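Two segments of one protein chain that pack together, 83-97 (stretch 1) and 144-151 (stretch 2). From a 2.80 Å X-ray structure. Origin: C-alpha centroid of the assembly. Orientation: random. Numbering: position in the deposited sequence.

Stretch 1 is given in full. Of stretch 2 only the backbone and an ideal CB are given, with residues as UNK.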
# COMPACT_ATOMS: atom_id res chain seq x y z
N ASP D 83 -13.66 15.65 -10.65
CA ASP D 83 -13.32 15.08 -11.97
C ASP D 83 -12.91 16.20 -12.92
O ASP D 83 -12.02 15.99 -13.75
CB ASP D 83 -14.50 14.24 -12.55
CG ASP D 83 -14.32 13.89 -14.01
OD1 ASP D 83 -13.65 12.87 -14.30
OD2 ASP D 83 -14.87 14.62 -14.86
N ASN D 84 -13.36 17.43 -12.68
CA ASN D 84 -12.63 18.54 -13.26
C ASN D 84 -11.27 18.60 -12.61
O ASN D 84 -10.28 18.93 -13.23
CB ASN D 84 -13.36 19.86 -13.10
CG ASN D 84 -14.46 20.04 -14.10
OD1 ASN D 84 -15.63 20.14 -13.74
ND2 ASN D 84 -14.10 20.09 -15.38
N ASP D 85 -11.24 18.25 -11.33
CA ASP D 85 -9.99 18.27 -10.57
C ASP D 85 -9.10 17.10 -10.97
O ASP D 85 -7.89 17.27 -11.18
CB ASP D 85 -10.28 18.24 -9.07
CG ASP D 85 -10.93 19.52 -8.57
OD1 ASP D 85 -10.74 20.60 -9.18
OD2 ASP D 85 -11.66 19.45 -7.58
N PHE D 86 -9.70 15.92 -11.08
CA PHE D 86 -8.98 14.76 -11.59
C PHE D 86 -8.37 15.05 -12.97
O PHE D 86 -7.19 14.80 -13.19
CB PHE D 86 -9.91 13.56 -11.65
CG PHE D 86 -10.21 12.96 -10.32
CD1 PHE D 86 -9.35 12.02 -9.76
CD2 PHE D 86 -11.36 13.33 -9.61
CE1 PHE D 86 -9.61 11.45 -8.53
CE2 PHE D 86 -11.63 12.77 -8.37
CZ PHE D 86 -10.75 11.82 -7.83
N TRP D 87 -9.18 15.60 -13.87
CA TRP D 87 -8.71 15.90 -15.22
C TRP D 87 -7.58 16.89 -15.17
O TRP D 87 -6.57 16.73 -15.85
CB TRP D 87 -9.84 16.41 -16.13
CG TRP D 87 -10.59 15.28 -16.79
CD1 TRP D 87 -11.78 14.73 -16.39
CD2 TRP D 87 -10.18 14.54 -17.93
NE1 TRP D 87 -12.12 13.69 -17.20
CE2 TRP D 87 -11.15 13.55 -18.17
CE3 TRP D 87 -9.07 14.61 -18.78
CZ2 TRP D 87 -11.06 12.65 -19.23
CZ3 TRP D 87 -8.97 13.71 -19.82
CH2 TRP D 87 -9.96 12.75 -20.04
N ILE D 88 -7.74 17.91 -14.33
CA ILE D 88 -6.69 18.90 -14.17
C ILE D 88 -5.40 18.26 -13.67
O ILE D 88 -4.33 18.56 -14.18
CB ILE D 88 -7.13 20.04 -13.24
CG1 ILE D 88 -8.11 20.95 -13.98
CG2 ILE D 88 -5.92 20.86 -12.77
CD1 ILE D 88 -8.46 22.17 -13.21
N GLN D 89 -5.51 17.37 -12.69
CA GLN D 89 -4.33 16.72 -12.13
C GLN D 89 -3.69 15.80 -13.13
O GLN D 89 -2.48 15.83 -13.34
CB GLN D 89 -4.68 15.95 -10.86
CG GLN D 89 -3.62 16.09 -9.78
CD GLN D 89 -3.43 17.55 -9.31
OE1 GLN D 89 -4.20 18.46 -9.67
NE2 GLN D 89 -2.40 17.77 -8.49
N ARG D 90 -4.53 15.01 -13.79
CA ARG D 90 -4.06 14.08 -14.80
C ARG D 90 -3.44 14.78 -16.03
O ARG D 90 -2.42 14.31 -16.56
CB ARG D 90 -5.20 13.16 -15.20
CG ARG D 90 -5.72 12.35 -14.05
CD ARG D 90 -6.82 11.43 -14.46
NE ARG D 90 -6.40 10.58 -15.57
CZ ARG D 90 -6.92 10.63 -16.79
NH1 ARG D 90 -7.91 11.47 -17.08
NH2 ARG D 90 -6.46 9.83 -17.73
N LYS D 91 -4.02 15.89 -16.49
CA LYS D 91 -3.42 16.57 -17.63
C LYS D 91 -2.08 17.18 -17.25
O LYS D 91 -1.07 16.98 -17.94
CB LYS D 91 -4.34 17.66 -18.18
CG LYS D 91 -5.62 17.14 -18.79
CD LYS D 91 -6.36 18.24 -19.52
CE LYS D 91 -7.79 17.84 -19.83
NZ LYS D 91 -8.53 18.97 -20.49
N LYS D 92 -2.08 17.92 -16.14
CA LYS D 92 -0.91 18.61 -15.60
C LYS D 92 0.22 17.63 -15.41
O LYS D 92 1.37 17.92 -15.75
CB LYS D 92 -1.26 19.29 -14.27
CG LYS D 92 -0.12 20.04 -13.63
CD LYS D 92 -0.51 20.74 -12.35
CE LYS D 92 -1.07 19.80 -11.34
NZ LYS D 92 -2.44 20.23 -10.98
N LYS D 93 -0.11 16.47 -14.87
CA LYS D 93 0.90 15.47 -14.58
C LYS D 93 1.62 15.07 -15.87
O LYS D 93 2.86 15.13 -15.94
CB LYS D 93 0.29 14.25 -13.88
CG LYS D 93 1.37 13.40 -13.23
CD LYS D 93 0.84 12.33 -12.30
CE LYS D 93 2.00 11.65 -11.56
NZ LYS D 93 1.58 11.00 -10.27
N THR D 94 0.85 14.67 -16.88
CA THR D 94 1.42 14.34 -18.18
C THR D 94 2.30 15.48 -18.70
O THR D 94 3.48 15.26 -18.97
CB THR D 94 0.34 14.06 -19.23
OG1 THR D 94 -0.45 12.92 -18.86
CG2 THR D 94 0.98 13.82 -20.56
N ALA D 95 1.75 16.68 -18.79
CA ALA D 95 2.50 17.83 -19.30
C ALA D 95 3.83 18.10 -18.60
O ALA D 95 4.83 18.32 -19.27
CB ALA D 95 1.65 19.07 -19.23
N LEU D 96 3.86 18.09 -17.26
CA LEU D 96 5.09 18.42 -16.52
C LEU D 96 6.14 17.33 -16.67
O LEU D 96 7.35 17.59 -16.66
CB LEU D 96 4.79 18.66 -15.04
CG LEU D 96 4.14 20.00 -14.68
CD1 LEU D 96 3.46 19.93 -13.31
CD2 LEU D 96 5.13 21.16 -14.75
N ARG D 97 5.67 16.10 -16.81
CA ARG D 97 6.57 14.97 -16.95
C ARG D 97 7.23 14.92 -18.32
O ARG D 97 8.45 14.70 -18.43
CB ARG D 97 5.83 13.66 -16.71
CG ARG D 97 6.66 12.47 -17.05
CD ARG D 97 6.00 11.18 -16.64
NE ARG D 97 6.81 10.03 -17.05
CZ ARG D 97 6.61 8.79 -16.62
NH1 ARG D 97 5.64 8.53 -15.75
NH2 ARG D 97 7.40 7.81 -17.04
N UNK D 144 5.83 27.07 -15.02
CA UNK D 144 4.64 26.51 -14.43
C UNK D 144 3.88 25.74 -15.49
O UNK D 144 4.39 25.48 -16.56
CB UNK D 144 3.77 27.60 -13.81
N UNK D 145 2.65 25.36 -15.18
CA UNK D 145 1.80 24.71 -16.14
C UNK D 145 0.39 25.30 -16.01
O UNK D 145 -0.14 25.47 -14.91
CB UNK D 145 1.80 23.19 -15.93
N UNK D 146 -0.19 25.65 -17.15
CA UNK D 146 -1.55 26.14 -17.21
C UNK D 146 -2.45 25.01 -17.68
O UNK D 146 -2.14 24.36 -18.66
CB UNK D 146 -1.66 27.36 -18.13
N UNK D 147 -3.54 24.75 -16.97
CA UNK D 147 -4.39 23.62 -17.30
C UNK D 147 -5.86 24.00 -17.29
O UNK D 147 -6.37 24.50 -16.29
CB UNK D 147 -4.14 22.47 -16.32
N UNK D 148 -6.52 23.73 -18.41
CA UNK D 148 -7.92 24.07 -18.57
C UNK D 148 -8.68 22.78 -18.73
O UNK D 148 -8.14 21.79 -19.25
CB UNK D 148 -8.15 25.01 -19.76
N UNK D 149 -9.91 22.75 -18.26
CA UNK D 149 -10.72 21.55 -18.34
C UNK D 149 -12.19 21.88 -18.46
O UNK D 149 -12.67 22.79 -17.81
CB UNK D 149 -10.48 20.66 -17.12
N UNK D 150 -12.92 21.08 -19.22
CA UNK D 150 -14.36 21.22 -19.37
C UNK D 150 -14.89 21.60 -20.73
O UNK D 150 -16.10 21.50 -20.97
CB UNK D 150 -14.85 22.27 -18.37
N UNK D 151 -14.01 22.00 -21.64
CA UNK D 151 -14.40 22.15 -23.05
C UNK D 151 -14.08 20.88 -23.83
O UNK D 151 -13.74 19.85 -23.26
CB UNK D 151 -13.69 23.35 -23.68

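Stretch 2 runs as a strand from 144 to 149 across the helix 84-97. The axes approach to 8.1 Å, and their N-to-C directions differ by 141°, so successive odd positions of the strand meet progressively earlier turns of the helix.

At position 144 the CA-to-CB bond points away, and the ideal CB finds nothing of stretch 1 within 5.5 Å. Stretch 1 therefore sets no preference; the residue is Ala144.

Position 145 points toward the helix. Its ideal CB lies 4.1 Å from Leu96 CD2, 4.4 Å from Lys92 CG and 5.3 Å from Ala95 CB, a largely aliphatic setting with limited depth. Alanine, cysteine, serine or valine would be plausible. The deposited residue is Cys145, with chi1 in t. Its SG lies 4.0 Å from Ala95 CB and also 4.0 Å from Lys92 CG, while its CB packs against Leu96 CD2 at 4.1 Å.

Position 146 points away and is unconstrained by the helix; it is Leu146.

Position 147 again points toward stretch 1. Its ideal CB is 4.3 Å from Ile88 CG2, 4.8 Å from Lys92 CB and 5.2 Å from Lys91 CB, so the helix side is mostly carbon, with backbone Ile88 O also near, and a small or beta-branched side chain, valine, threonine or alanine, would suit. It is Thr147, chi1 m. Its CG2 sits 4.1 Å from Ile88 CG2 and 4.0 Å from Lys91 CB, and its OG1 approaches Lys92 CB at 3.8 Å, a packing contact.

At 148 the CB points away, leaving the side chain open as far as the helix is concerned. The backbone is more informative: Lys91 NZ donates a hydrogen bond to the carbonyl O of this residue, Ile148, at 3.1 Å, an interaction available to any side chain here.

Position 149 points toward the helix where apolar and polar groups meet: the ideal CB is 3.9 Å from Ile88 CG1, 4.1 Å from Asn84 ND2 and 4.2 Å from Lys91 NZ. Two nearby nitrogen donors favour a compact side chain carrying an acceptor, such as serine or threonine, although alanine would also fit. Ser149 accepts a hydrogen bond at OG from Asn84 ND2 (2.8 Å, N-H...acceptor angle 157°), while its CB rests 3.9 Å from Ile88 CG1. Its chi1 of 144° lies between wells. A water accepts from Lys91 NZ and makes a weak bond with Ser149 OG.

Position 150 has phi/psi of 115/-11, where a CB would jam against the preceding carbonyl O. That alone calls for glycine, and Gly150 is found.

Position 151 points away, without contact; it is Leu151.

Stretch 2 (144-151) ACLTISGL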
# COMPACT_ATOMS: atom_id res chain seq x y z
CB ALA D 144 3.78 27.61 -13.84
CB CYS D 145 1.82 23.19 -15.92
SG CYS D 145 0.69 22.21 -16.95
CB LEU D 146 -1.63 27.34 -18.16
CG LEU D 146 -2.95 27.70 -18.82
CD1 LEU D 146 -3.98 28.02 -17.78
CD2 LEU D 146 -2.71 28.88 -19.69
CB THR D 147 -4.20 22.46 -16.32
OG1 THR D 147 -2.84 22.04 -16.31
CG2 THR D 147 -5.07 21.30 -16.73
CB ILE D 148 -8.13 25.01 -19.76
CG1 ILE D 148 -7.34 26.30 -19.54
CG2 ILE D 148 -9.59 25.32 -19.97
CD1 ILE D 148 -7.46 27.28 -20.66
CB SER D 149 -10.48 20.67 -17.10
OG SER D 149 -11.68 20.02 -16.71
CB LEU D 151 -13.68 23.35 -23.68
CG LEU D 151 -13.88 24.68 -22.95
CD1 LEU D 151 -12.99 25.75 -23.54
CD2 LEU D 151 -15.34 25.09 -23.03
O HOH W 1 -10.92 17.99 -19.22
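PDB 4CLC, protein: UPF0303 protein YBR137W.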